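Local structure of S12 family peptidase (3WWX) at residues 48-53 / 239-244; 56-61 / 248-253; 63-68 / 257-262; 196-201 / 229-234; 294-299 / 340-345. The protein probably hydrolyses amide or peptide bonds with D-stereospecificity, as an S12-family amidohydrolase with a beta-lactamase-type fold. All coordinates share one frame; numbering follows the deposited sequence.

Contact 1 (48-53 / 239-244); sequences RYRVGS and EMISDS
Y49 and S242 form the hydrogen-bonded pair of a small two-stranded antiparallel sheet; in this beta-lactamase-type fold strand 49-50 runs on through V51 and G52 to S53, where the family's SxxK sequence motif begins. Y49 N donates to S242 O at 2.9 Å, and S242 N answers with a bond to Y49 O at 3.0 Å. A third rung follows where V51 N gives its hydrogen to M240 O, past the non-hydrogen-bonded pair R50 and I241.

The Y49 side chain shows how a strand residue can also hold the start of a helix. From CB, a chi1 of 45° sets CG between the backbone N and the carbonyl carbon, and at this end of the ring S242 O sits over one face, 4.0 Å from CD1. Farther out, CE1 lies 3.5 Å from S244 OG, which approaches at the ring edge. CZ passes D243 C, and OH and S244 OG share a hydrogen bond of 2.8 Å. D243 is the N-cap of the helix that follows, its OD1 held by D246 N.

On the face carrying R50 and I241, the two side chains run together, while the R50 guanidinium bonds to S227 O. The R48 and D243 side chains are bridged by a water that accepts from R48 NE and donates to D243 OD2 at 2.7 Å.

Contact 2 (56-61 / 248-253); sequences KTFTAT and QTFYRA
The helix segments bearing T57 and F58 and bearing F250 and Y251 approach to 11.8 Å between axes, their N-to-C directions 42° apart, a spacing wide enough for aromatic rings to fill the gap. F250 does most of the filling. Its CG is anti to the backbone N, which starts the ring out toward the other helix, where it slides past F58 from the opposite direction. The two rings form a face-to-face stack with centroids 3.9 Å apart and planes at 13°, and F250 CD2 comes within 3.5 Å of F58 CZ. Small side chains line the rim of F250: T57 CG2 lies 3.6 Å from CE2, and T61 OG1 is near CZ, both close to the ring plane.

Beside the stack is a single hydrogen bond across the contact. Y251 and T57 meet tip to tip, and Y251 OH donates to T57 OG1 at 2.7 Å. T57 OG1 also bonds to G286 O, so the buried hydroxyl has two polar partners. One turn on, T61 OG1 donates to T57 O at 2.8 Å, reaching that oxygen from the face opposite T61 N.

I186 touches both F58 and F250, while Q248 links the second helix to S321 of the large sheet. K56 NZ meets Y158 OH and N160 OD1, consistent with pairing of the SxxK and YxN motifs. Helix 55-68, with the SxxK motif at its N-terminal end, matches the central helix of the serine beta-lactamase fold.

Contact 3 (63-68 / 257-262); sequences LLQLQA and GRLLPK
A short helix-to-helix connection, opened by a Schellman motif at G257 and ended by P261 as N-cap of the next helix, lays L259, L260 and P261 against L64, Q65 and A68 on the last turns of helix 55-68. Its one hydrogen bond across the contact comes from Q65. The chain of Q65 is extended beyond CG, with CD anti to CA (chi2 -168°), carrying the amide out to the loop backbone. NE2 donates to L259 O at 2.9 Å with an angle at hydrogen of 158°, arriving in the carbonyl plane on a lone pair. The acceptor also lies close to the glutamine's amide plane, so the bond is well oriented at both ends. Q65 OE1 bonds to R185 NH1; the two bonds together should fix the rotation of the amide.

Next to this hydrogen bond, L260 presents its branches to the helix. CD2 packs 3.6 Å from L64 CB and 3.7 Å from Q65 CG, while CD1 is 4.1 Å from L64 CD1. Toward the more exposed end, A68 CB rests 3.7 Å from P261 CG. L260 also touches L254 and M268, and L259 touches F250, in the helices flanking the loop. The arrangement is that of an alpha-alpha connection, between helices 244-255 and 262-268, packed against the C-terminal turns of helix 55-68.

Contact 4 (196-201 / 229-234); sequences TVPGTR and LNPSIA
A phi of 74° and psi of -113° at G199 fold P198 to R201 into a type II' beta turn, and its carbonyls meet P231; across from it, N230 has CG anti to its backbone N, chi1 -174°, which puts CG, and with it the amide, beside T200. R201 O lies 3.0 Å from P231 CD, and G199 O is 3.5 Å from the same carbon. The proline rings add an apolar touch, P198 CG to P231 CG at 3.6 Å, with the two side chains crossing at a slant. T200 and N230 lie side by side and point the same way: N230 OD1 is 3.4 Å from T200 CA, and ND2 is 3.6 Å from T200 CB.

The amide of N230 is bonded to atoms other than those of the facing turn. OD1 accepts S232 N at 3.0 Å in the carbonyl plane, making an Asx turn at the start of the 3-10 segment 231-233. It also accepts S232 OG at 2.7 Å from above that plane. ND2 is bonded to Y131 O and T133 OG1, so several bonds grip the group and hold its rotation. The turn is also held by a bond from G199 N to E239 OE1.

No hydrogen bond joins the two loops. They meet by van der Waals contact and by carbonyl oxygens close to proline carbons; since CD is bonded to the ring nitrogen and is probably slightly positive, the approach of two oxygens is likely to be mildly favourable electrostatically.

Contact 5 (294-299 / 340-345); sequences CGVEVW and AEFCGT
V298 sets CG1 over the centre of the F342 ring, 3.6 Å from the ring centroid and only 5° off its normal, a nearly ideal CH-pi contact. The methyl is about equally far from all six ring carbons, with CD1 nearest at 3.7 Å. F342 is sandwiched, because CG of its own neighbour E341 lies over the opposite face, offset toward the rim. V296 makes looser contact: its CG1 is 4.3 Å from F342 CD1, and its CG2 is 4.0 Å from F342 O.

Beyond these side chains the contact becomes covalent. C294 SG and C343 SG are joined at 2.1 Å in a disulfide with chi3 of -72°, a left-handed twist. C294 SG reaches the bond from between its backbone N and carbonyl carbon, and also passes 3.6 Å from F342 O. The disulfide thus ties the exposed loop at C294 to the last turn of a helix, just before G344 leaves helical geometry.

In the fold, C-terminal helix 334-343 lies against the large antiparallel sheet: F342 touches Q313 and T315 of strand 308-315 and L322 of strand 320-326, while A340 packs on helix 8-19.

Overall arrangement
Contacts 1, 2 and 3 follow two chain regions whose successive elements pair in the same order. Strand 49-50 leads into helix 55-68, strand 241-242 into helix 244-255, and the pairings step outward from contact 1 to contact 3, whose centres are 22 Å apart. Contact 2, between them, touches both and shares helix 55-68 with contact 3. Contact 4 joins two loops from within the chain separating these paired regions, and touches contact 1. Contact 5 closes later, across the chain's centre from contact 4, about 33 Å away between centres. Segments far apart in sequence thus pack around the helix that begins within the SxxK motif, while the disulfide ties the C-terminal helix to the loop leading into strand 297-305.

Contact 1 (48-53 / 239-244)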
# COMPACT_ATOMS: atom_id res chain seq x y z
N ARG A 48 -13.63 8.33 2.98
CA ARG A 48 -13.05 7.10 2.46
C ARG A 48 -12.20 7.47 1.26
O ARG A 48 -12.53 8.39 0.50
CB ARG A 48 -14.16 6.11 2.10
CG ARG A 48 -14.99 5.72 3.34
CD ARG A 48 -16.14 4.74 3.13
NE ARG A 48 -16.86 4.58 4.39
CZ ARG A 48 -17.87 3.74 4.61
NH1 ARG A 48 -18.31 2.94 3.68
NH2 ARG A 48 -18.43 3.69 5.81
N TYR A 49 -11.12 6.74 1.06
CA TYR A 49 -10.16 7.05 0.02
C TYR A 49 -9.46 5.80 -0.46
O TYR A 49 -9.43 4.76 0.21
CB TYR A 49 -9.14 8.09 0.53
CG TYR A 49 -8.58 7.84 1.93
CD1 TYR A 49 -9.19 8.38 3.04
CD2 TYR A 49 -7.44 7.09 2.12
CE1 TYR A 49 -8.68 8.19 4.31
CE2 TYR A 49 -6.92 6.87 3.39
CZ TYR A 49 -7.54 7.43 4.48
OH TYR A 49 -7.02 7.25 5.76
N ARG A 50 -8.92 5.90 -1.67
CA ARG A 50 -8.11 4.85 -2.26
C ARG A 50 -6.79 4.78 -1.53
O ARG A 50 -5.99 5.73 -1.59
CB ARG A 50 -7.90 5.17 -3.74
CG ARG A 50 -9.20 5.27 -4.53
CD ARG A 50 -8.92 5.29 -6.04
NE ARG A 50 -10.13 5.58 -6.80
CZ ARG A 50 -11.10 4.70 -7.04
NH1 ARG A 50 -10.98 3.45 -6.65
NH2 ARG A 50 -12.19 5.07 -7.68
N VAL A 51 -6.54 3.69 -0.82
CA VAL A 51 -5.34 3.60 0.03
C VAL A 51 -4.09 3.21 -0.76
O VAL A 51 -2.99 3.16 -0.19
CB VAL A 51 -5.54 2.63 1.20
CG1 VAL A 51 -6.81 2.97 1.94
CG2 VAL A 51 -5.58 1.18 0.74
N GLY A 52 -4.24 2.99 -2.05
CA GLY A 52 -3.10 2.61 -2.87
C GLY A 52 -2.28 1.48 -2.28
O GLY A 52 -2.83 0.49 -1.82
N SER A 53 -0.97 1.68 -2.28
CA SER A 53 0.05 0.71 -1.89
C SER A 53 -0.12 0.09 -0.50
O SER A 53 0.45 -0.96 -0.20
CB SER A 53 1.40 1.44 -1.96
OG SER A 53 1.38 2.44 -3.00
N GLU A 239 -5.37 -1.72 -4.83
CA GLU A 239 -6.74 -1.36 -5.17
C GLU A 239 -7.67 -0.95 -4.02
O GLU A 239 -8.77 -0.47 -4.30
CB GLU A 239 -7.44 -2.55 -5.86
CG GLU A 239 -7.70 -3.76 -4.99
CD GLU A 239 -8.65 -4.72 -5.66
OE1 GLU A 239 -9.83 -4.34 -5.78
OE2 GLU A 239 -8.20 -5.81 -6.06
N MET A 240 -7.28 -1.20 -2.77
CA MET A 240 -8.28 -1.10 -1.69
C MET A 240 -8.75 0.32 -1.38
O MET A 240 -8.05 1.30 -1.63
CB MET A 240 -7.77 -1.81 -0.43
CG MET A 240 -7.71 -3.31 -0.64
SD MET A 240 -7.03 -4.23 0.74
CE MET A 240 -8.24 -3.83 2.01
N ILE A 241 -9.95 0.41 -0.81
CA ILE A 241 -10.53 1.65 -0.33
C ILE A 241 -10.78 1.49 1.16
O ILE A 241 -11.20 0.42 1.59
CB ILE A 241 -11.86 1.98 -1.05
CG1 ILE A 241 -11.60 2.10 -2.57
CG2 ILE A 241 -12.48 3.27 -0.50
CD1 ILE A 241 -12.89 2.18 -3.43
N SER A 242 -10.48 2.52 1.95
CA SER A 242 -10.69 2.45 3.39
C SER A 242 -10.89 3.86 3.94
O SER A 242 -11.05 4.82 3.20
CB SER A 242 -9.52 1.73 4.07
OG SER A 242 -9.83 1.40 5.41
N ASP A 243 -10.92 3.99 5.25
CA ASP A 243 -10.93 5.28 5.91
C ASP A 243 -9.85 5.31 6.98
O ASP A 243 -9.10 4.34 7.17
CB ASP A 243 -12.32 5.68 6.43
CG ASP A 243 -12.75 4.93 7.68
OD1 ASP A 243 -11.98 4.10 8.19
OD2 ASP A 243 -13.90 5.17 8.11
N SER A 244 -9.74 6.42 7.68
CA SER A 244 -8.63 6.61 8.61
C SER A 244 -8.83 5.87 9.92
O SER A 244 -7.89 5.73 10.67
CB SER A 244 -8.44 8.09 8.90
OG SER A 244 -8.27 8.84 7.69
O HOH W 1 -15.94 6.16 6.71
O HOH W 2 -8.73 2.00 -5.52
O HOH W 3 -6.50 2.15 -3.73

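Contact 2 (56-61 / 248-253)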
# COMPACT_ATOMS: atom_id res chain seq x y z
N LYS A 56 -0.83 -3.55 -0.12
CA LYS A 56 0.22 -4.55 -0.02
C LYS A 56 0.29 -5.20 1.35
O LYS A 56 0.62 -6.38 1.45
CB LYS A 56 1.58 -3.94 -0.36
CG LYS A 56 1.73 -3.58 -1.82
CD LYS A 56 3.16 -3.18 -2.15
CE LYS A 56 3.36 -2.90 -3.63
NZ LYS A 56 2.63 -1.71 -4.09
N THR A 57 0.04 -4.45 2.42
CA THR A 57 0.12 -5.06 3.75
C THR A 57 -0.97 -6.12 3.91
O THR A 57 -0.74 -7.16 4.54
CB THR A 57 -0.01 -4.01 4.84
OG1 THR A 57 0.89 -2.92 4.57
CG2 THR A 57 0.32 -4.62 6.19
N PHE A 58 -2.15 -5.86 3.35
CA PHE A 58 -3.23 -6.84 3.39
C PHE A 58 -2.84 -8.10 2.61
O PHE A 58 -3.00 -9.22 3.08
CB PHE A 58 -4.52 -6.25 2.83
CG PHE A 58 -5.13 -5.18 3.69
CD1 PHE A 58 -4.71 -3.86 3.58
CD2 PHE A 58 -6.12 -5.47 4.61
CE1 PHE A 58 -5.26 -2.85 4.36
CE2 PHE A 58 -6.67 -4.45 5.41
CZ PHE A 58 -6.25 -3.15 5.27
N THR A 59 -2.31 -7.92 1.41
CA THR A 59 -1.87 -9.04 0.60
C THR A 59 -0.81 -9.89 1.31
O THR A 59 -0.92 -11.14 1.34
CB THR A 59 -1.33 -8.49 -0.73
OG1 THR A 59 -2.40 -7.77 -1.37
CG2 THR A 59 -0.82 -9.59 -1.65
N ALA A 60 0.19 -9.24 1.90
CA ALA A 60 1.23 -9.96 2.64
C ALA A 60 0.67 -10.70 3.85
O ALA A 60 1.08 -11.82 4.14
CB ALA A 60 2.34 -9.02 3.08
N THR A 61 -0.27 -10.08 4.55
CA THR A 61 -0.87 -10.71 5.73
C THR A 61 -1.55 -12.02 5.34
O THR A 61 -1.40 -13.02 6.03
CB THR A 61 -1.87 -9.76 6.41
OG1 THR A 61 -1.17 -8.61 6.90
CG2 THR A 61 -2.54 -10.44 7.62
N GLN A 248 -6.28 2.26 10.97
CA GLN A 248 -5.68 2.12 12.29
C GLN A 248 -6.07 0.79 12.93
O GLN A 248 -5.22 0.08 13.48
CB GLN A 248 -6.12 3.25 13.22
CG GLN A 248 -5.58 4.60 12.85
CD GLN A 248 -6.09 5.61 13.82
OE1 GLN A 248 -5.54 5.75 14.93
NE2 GLN A 248 -7.19 6.25 13.48
N THR A 249 -7.34 0.42 12.84
CA THR A 249 -7.78 -0.86 13.41
C THR A 249 -6.93 -2.02 12.86
O THR A 249 -6.47 -2.91 13.59
CB THR A 249 -9.26 -1.10 13.09
OG1 THR A 249 -10.00 -0.01 13.65
CG2 THR A 249 -9.74 -2.44 13.66
N PHE A 250 -6.71 -1.99 11.55
CA PHE A 250 -5.93 -3.02 10.89
C PHE A 250 -4.47 -3.02 11.35
O PHE A 250 -3.96 -4.06 11.81
CB PHE A 250 -6.00 -2.86 9.37
CG PHE A 250 -5.01 -3.74 8.63
CD1 PHE A 250 -5.13 -5.13 8.66
CD2 PHE A 250 -3.95 -3.18 7.92
CE1 PHE A 250 -4.22 -5.93 8.00
CE2 PHE A 250 -3.04 -3.99 7.26
CZ PHE A 250 -3.18 -5.37 7.31
N TYR A 251 -3.78 -1.89 11.26
CA TYR A 251 -2.36 -1.89 11.60
C TYR A 251 -2.12 -2.16 13.09
O TYR A 251 -1.16 -2.84 13.45
CB TYR A 251 -1.66 -0.60 11.13
CG TYR A 251 -1.31 -0.64 9.64
CD1 TYR A 251 -0.15 -1.25 9.20
CD2 TYR A 251 -2.14 -0.05 8.71
CE1 TYR A 251 0.17 -1.30 7.85
CE2 TYR A 251 -1.84 -0.11 7.35
CZ TYR A 251 -0.68 -0.72 6.94
OH TYR A 251 -0.42 -0.75 5.59
N ARG A 252 -3.01 -1.67 13.95
CA ARG A 252 -2.90 -1.98 15.38
C ARG A 252 -3.05 -3.49 15.59
O ARG A 252 -2.21 -4.11 16.25
CB ARG A 252 -3.97 -1.25 16.19
CG ARG A 252 -3.82 0.28 16.22
CD ARG A 252 -5.00 0.96 16.91
NE ARG A 252 -4.92 0.82 18.36
CZ ARG A 252 -4.27 1.66 19.16
NH1 ARG A 252 -3.71 2.76 18.68
NH2 ARG A 252 -4.21 1.38 20.45
N ALA A 253 -4.09 -4.09 15.03
CA ALA A 253 -4.28 -5.54 15.18
C ALA A 253 -3.11 -6.31 14.62
O ALA A 253 -2.67 -7.31 15.19
CB ALA A 253 -5.56 -5.98 14.51

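Contact 3 (63-68 / 257-262)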
# COMPACT_ATOMS: atom_id res chain seq x y z
N LEU A 63 -0.83 -14.02 2.82
CA LEU A 63 0.16 -15.04 2.51
C LEU A 63 0.83 -15.56 3.76
O LEU A 63 1.16 -16.74 3.85
CB LEU A 63 1.19 -14.53 1.52
CG LEU A 63 0.66 -14.61 0.10
CD1 LEU A 63 1.47 -13.69 -0.78
CD2 LEU A 63 0.72 -16.05 -0.42
N LEU A 64 1.06 -14.69 4.74
CA LEU A 64 1.63 -15.15 6.00
C LEU A 64 0.67 -16.04 6.78
O LEU A 64 1.11 -17.01 7.41
CB LEU A 64 2.11 -13.94 6.82
CG LEU A 64 3.42 -13.35 6.29
CD1 LEU A 64 3.58 -11.89 6.70
CD2 LEU A 64 4.61 -14.17 6.78
N GLN A 65 -0.62 -15.76 6.74
CA GLN A 65 -1.60 -16.68 7.31
C GLN A 65 -1.57 -18.01 6.60
O GLN A 65 -1.60 -19.06 7.25
CB GLN A 65 -3.00 -16.10 7.28
CG GLN A 65 -3.22 -14.91 8.21
CD GLN A 65 -4.68 -14.58 8.35
OE1 GLN A 65 -5.52 -15.06 7.58
NE2 GLN A 65 -5.02 -13.78 9.36
N LEU A 66 -1.53 -18.00 5.27
CA LEU A 66 -1.54 -19.26 4.53
C LEU A 66 -0.30 -20.09 4.87
O LEU A 66 -0.39 -21.32 4.98
CB LEU A 66 -1.64 -19.01 3.02
CG LEU A 66 -2.95 -18.39 2.55
CD1 LEU A 66 -2.80 -17.92 1.11
CD2 LEU A 66 -4.12 -19.37 2.70
N GLN A 67 0.83 -19.43 5.07
CA GLN A 67 2.04 -20.14 5.47
C GLN A 67 1.87 -20.73 6.87
O GLN A 67 2.30 -21.87 7.13
CB GLN A 67 3.28 -19.24 5.40
CG GLN A 67 4.53 -19.93 5.96
CD GLN A 67 5.79 -19.14 5.80
OE1 GLN A 67 6.68 -19.50 5.02
NE2 GLN A 67 5.91 -18.05 6.57
N ALA A 68 1.27 -19.97 7.77
CA ALA A 68 1.01 -20.42 9.15
C ALA A 68 0.07 -21.62 9.17
O ALA A 68 0.10 -22.42 10.11
CB ALA A 68 0.43 -19.30 9.96
N GLY A 257 -0.18 -8.67 16.81
CA GLY A 257 -0.17 -10.11 16.61
C GLY A 257 -1.54 -10.76 16.55
O GLY A 257 -1.65 -11.99 16.66
N ARG A 258 -2.58 -9.98 16.35
CA ARG A 258 -3.93 -10.55 16.36
C ARG A 258 -4.30 -11.26 15.06
O ARG A 258 -5.31 -11.96 15.01
CB ARG A 258 -4.98 -9.51 16.70
CG ARG A 258 -4.63 -8.74 17.94
CD ARG A 258 -5.83 -8.24 18.68
NE ARG A 258 -5.42 -7.30 19.73
CZ ARG A 258 -6.08 -7.06 20.86
NH1 ARG A 258 -7.20 -7.71 21.15
NH2 ARG A 258 -5.61 -6.15 21.68
N LEU A 259 -3.51 -11.06 14.00
CA LEU A 259 -3.78 -11.67 12.70
C LEU A 259 -2.77 -12.73 12.31
O LEU A 259 -2.96 -13.43 11.32
CB LEU A 259 -3.76 -10.57 11.62
CG LEU A 259 -4.88 -9.54 11.71
CD1 LEU A 259 -4.65 -8.36 10.76
CD2 LEU A 259 -6.20 -10.20 11.38
N LEU A 260 -1.69 -12.84 13.07
CA LEU A 260 -0.58 -13.72 12.72
C LEU A 260 0.05 -14.31 13.97
O LEU A 260 0.18 -13.62 14.97
CB LEU A 260 0.52 -12.95 11.99
CG LEU A 260 0.19 -12.34 10.62
CD1 LEU A 260 1.36 -11.52 10.13
CD2 LEU A 260 -0.14 -13.44 9.62
N PRO A 261 0.46 -15.58 13.90
CA PRO A 261 1.26 -16.09 15.02
C PRO A 261 2.64 -15.43 15.09
O PRO A 261 3.08 -14.74 14.15
CB PRO A 261 1.36 -17.60 14.73
CG PRO A 261 1.21 -17.71 13.26
CD PRO A 261 0.32 -16.56 12.82
N LYS A 262 3.32 -15.65 16.21
CA LYS A 262 4.61 -15.01 16.47
C LYS A 262 5.60 -15.19 15.34
O LYS A 262 6.29 -14.24 14.96
CB LYS A 262 5.23 -15.58 17.76
CG LYS A 262 6.73 -15.25 17.97
CD LYS A 262 7.50 -16.39 18.64
CE LYS A 262 7.07 -16.58 20.09
NZ LYS A 262 7.97 -17.54 20.84

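Contact 4 (196-201 / 229-234)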
# COMPACT_ATOMS: atom_id res chain seq x y z
N THR A 196 -13.01 -1.85 1.54
CA THR A 196 -13.46 -2.67 0.44
C THR A 196 -12.34 -2.98 -0.55
O THR A 196 -11.30 -2.29 -0.60
CB THR A 196 -14.63 -2.00 -0.32
OG1 THR A 196 -14.20 -0.74 -0.82
CG2 THR A 196 -15.84 -1.79 0.57
N VAL A 197 -12.55 -4.06 -1.29
CA VAL A 197 -11.68 -4.51 -2.37
C VAL A 197 -12.55 -4.38 -3.61
O VAL A 197 -13.34 -5.28 -3.92
CB VAL A 197 -11.23 -5.97 -2.17
CG1 VAL A 197 -10.19 -6.36 -3.18
CG2 VAL A 197 -10.71 -6.19 -0.75
N PRO A 198 -12.47 -3.24 -4.30
CA PRO A 198 -13.46 -2.92 -5.34
C PRO A 198 -13.37 -3.73 -6.64
O PRO A 198 -14.34 -3.79 -7.39
CB PRO A 198 -13.21 -1.44 -5.62
CG PRO A 198 -11.79 -1.21 -5.21
CD PRO A 198 -11.57 -2.10 -4.02
N GLY A 199 -12.23 -4.34 -6.92
CA GLY A 199 -12.11 -5.14 -8.14
C GLY A 199 -12.00 -4.24 -9.35
O GLY A 199 -11.00 -3.54 -9.51
N THR A 200 -13.01 -4.27 -10.21
CA THR A 200 -13.04 -3.34 -11.35
C THR A 200 -14.01 -2.18 -11.14
O THR A 200 -14.18 -1.32 -12.02
CB THR A 200 -13.38 -4.06 -12.63
OG1 THR A 200 -14.61 -4.69 -12.39
CG2 THR A 200 -12.37 -5.13 -12.94
N ARG A 201 -14.66 -2.14 -9.99
CA ARG A 201 -15.63 -1.08 -9.72
C ARG A 201 -14.96 0.28 -9.56
O ARG A 201 -13.97 0.40 -8.83
CB ARG A 201 -16.42 -1.38 -8.45
CG ARG A 201 -17.28 -2.62 -8.56
CD ARG A 201 -18.32 -2.72 -7.46
NE ARG A 201 -17.82 -2.44 -6.13
CZ ARG A 201 -17.31 -3.34 -5.30
NH1 ARG A 201 -17.21 -4.62 -5.67
NH2 ARG A 201 -16.89 -2.95 -4.09
N LEU A 229 -12.08 5.59 -11.21
CA LEU A 229 -11.13 4.84 -12.05
C LEU A 229 -11.33 3.36 -11.74
O LEU A 229 -11.81 3.00 -10.67
CB LEU A 229 -9.67 5.26 -11.78
CG LEU A 229 -9.13 5.13 -10.34
CD1 LEU A 229 -8.61 3.71 -10.03
CD2 LEU A 229 -8.04 6.15 -10.10
N ASN A 230 -10.95 2.52 -12.70
CA ASN A 230 -10.96 1.07 -12.55
C ASN A 230 -9.71 0.64 -11.79
O ASN A 230 -8.60 0.79 -12.30
CB ASN A 230 -11.01 0.42 -13.93
CG ASN A 230 -11.16 -1.09 -13.88
OD1 ASN A 230 -10.58 -1.78 -13.03
ND2 ASN A 230 -11.92 -1.62 -14.83
N PRO A 231 -9.86 0.14 -10.54
CA PRO A 231 -8.68 -0.11 -9.70
C PRO A 231 -7.88 -1.34 -10.08
O PRO A 231 -6.87 -1.62 -9.39
CB PRO A 231 -9.28 -0.32 -8.30
CG PRO A 231 -10.68 0.10 -8.39
CD PRO A 231 -11.11 -0.02 -9.79
N SER A 232 -8.28 -2.04 -11.14
CA SER A 232 -7.50 -3.20 -11.59
C SER A 232 -6.11 -2.82 -12.09
O SER A 232 -5.27 -3.70 -12.25
CB SER A 232 -8.28 -3.99 -12.63
OG SER A 232 -8.44 -3.25 -13.83
N ILE A 233 -5.85 -1.54 -12.34
CA ILE A 233 -4.48 -1.11 -12.60
C ILE A 233 -3.54 -1.46 -11.45
O ILE A 233 -2.33 -1.58 -11.65
CB ILE A 233 -4.37 0.40 -12.86
CG1 ILE A 233 -5.02 1.20 -11.74
CG2 ILE A 233 -4.95 0.76 -14.23
CD1 ILE A 233 -4.64 2.70 -11.75
N ALA A 234 -4.09 -1.61 -10.25
CA ALA A 234 -3.32 -1.88 -9.03
C ALA A 234 -3.56 -3.29 -8.47
O ALA A 234 -2.62 -3.98 -8.04
CB ALA A 234 -3.66 -0.81 -7.99

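Contact 5 (294-299 / 340-345)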
# COMPACT_ATOMS: atom_id res chain seq x y z
N CYS A 294 12.64 11.74 16.90
CA CYS A 294 12.62 11.61 18.35
C CYS A 294 12.89 10.18 18.81
O CYS A 294 12.81 9.90 20.01
CB CYS A 294 11.29 12.08 18.93
SG CYS A 294 9.86 11.04 18.48
N GLY A 295 13.22 9.29 17.89
CA GLY A 295 13.62 7.93 18.23
C GLY A 295 12.48 6.92 18.26
O GLY A 295 12.71 5.72 18.37
N VAL A 296 11.26 7.39 18.10
CA VAL A 296 10.13 6.48 18.02
C VAL A 296 10.15 5.74 16.69
O VAL A 296 10.29 6.35 15.60
CB VAL A 296 8.80 7.21 18.22
CG1 VAL A 296 7.61 6.30 17.93
CG2 VAL A 296 8.67 7.75 19.65
N GLU A 297 10.01 4.43 16.78
CA GLU A 297 10.00 3.55 15.64
C GLU A 297 8.56 3.26 15.24
O GLU A 297 7.74 2.85 16.06
CB GLU A 297 10.71 2.25 16.01
CG GLU A 297 10.73 1.21 14.92
CD GLU A 297 11.32 -0.11 15.40
OE1 GLU A 297 10.58 -1.01 15.88
OE2 GLU A 297 12.55 -0.23 15.27
N VAL A 298 8.25 3.49 13.97
CA VAL A 298 6.91 3.23 13.45
C VAL A 298 6.95 2.22 12.33
O VAL A 298 7.94 2.09 11.61
CB VAL A 298 6.20 4.51 12.98
CG1 VAL A 298 5.86 5.37 14.18
CG2 VAL A 298 7.04 5.30 11.96
N TRP A 299 5.84 1.49 12.22
CA TRP A 299 5.63 0.42 11.27
C TRP A 299 4.37 0.72 10.48
O TRP A 299 3.35 1.12 11.04
CB TRP A 299 5.47 -0.94 11.99
CG TRP A 299 6.74 -1.36 12.65
CD1 TRP A 299 7.21 -0.95 13.88
CD2 TRP A 299 7.72 -2.26 12.12
NE1 TRP A 299 8.43 -1.53 14.12
CE2 TRP A 299 8.76 -2.34 13.07
CE3 TRP A 299 7.82 -2.99 10.94
CZ2 TRP A 299 9.89 -3.14 12.87
CZ3 TRP A 299 8.94 -3.77 10.73
CH2 TRP A 299 9.97 -3.84 11.69
N ALA A 340 4.80 14.94 13.24
CA ALA A 340 4.00 15.73 14.16
C ALA A 340 3.31 14.82 15.18
O ALA A 340 3.33 15.06 16.39
CB ALA A 340 2.99 16.54 13.41
N GLU A 341 2.72 13.74 14.68
CA GLU A 341 1.96 12.86 15.54
C GLU A 341 2.85 12.09 16.50
O GLU A 341 2.54 12.03 17.70
CB GLU A 341 1.14 11.88 14.69
CG GLU A 341 0.33 10.85 15.50
CD GLU A 341 -0.67 11.47 16.46
OE1 GLU A 341 -0.95 10.86 17.51
OE2 GLU A 341 -1.23 12.55 16.16
N PHE A 342 3.92 11.48 16.02
CA PHE A 342 4.71 10.59 16.87
C PHE A 342 5.81 11.30 17.65
O PHE A 342 6.26 10.78 18.67
CB PHE A 342 5.28 9.44 16.05
CG PHE A 342 4.23 8.48 15.58
CD1 PHE A 342 3.76 7.48 16.40
CD2 PHE A 342 3.70 8.60 14.31
CE1 PHE A 342 2.78 6.61 15.96
CE2 PHE A 342 2.71 7.75 13.88
CZ PHE A 342 2.25 6.75 14.70
N CYS A 343 6.22 12.48 17.19
CA CYS A 343 7.30 13.23 17.86
C CYS A 343 6.91 14.64 18.29
O CYS A 343 7.71 15.31 18.96
CB CYS A 343 8.53 13.30 16.94
SG CYS A 343 9.27 11.70 16.62
N GLY A 344 5.70 15.07 17.94
CA GLY A 344 5.25 16.42 18.28
C GLY A 344 5.97 17.50 17.50
O GLY A 344 5.95 18.66 17.89
N THR A 345 6.60 17.12 16.39
CA THR A 345 7.38 18.04 15.57
C THR A 345 6.48 19.08 14.90
O THR A 345 5.55 18.73 14.16
CB THR A 345 8.17 17.27 14.48
OG1 THR A 345 8.95 16.23 15.08
CG2 THR A 345 9.09 18.21 13.71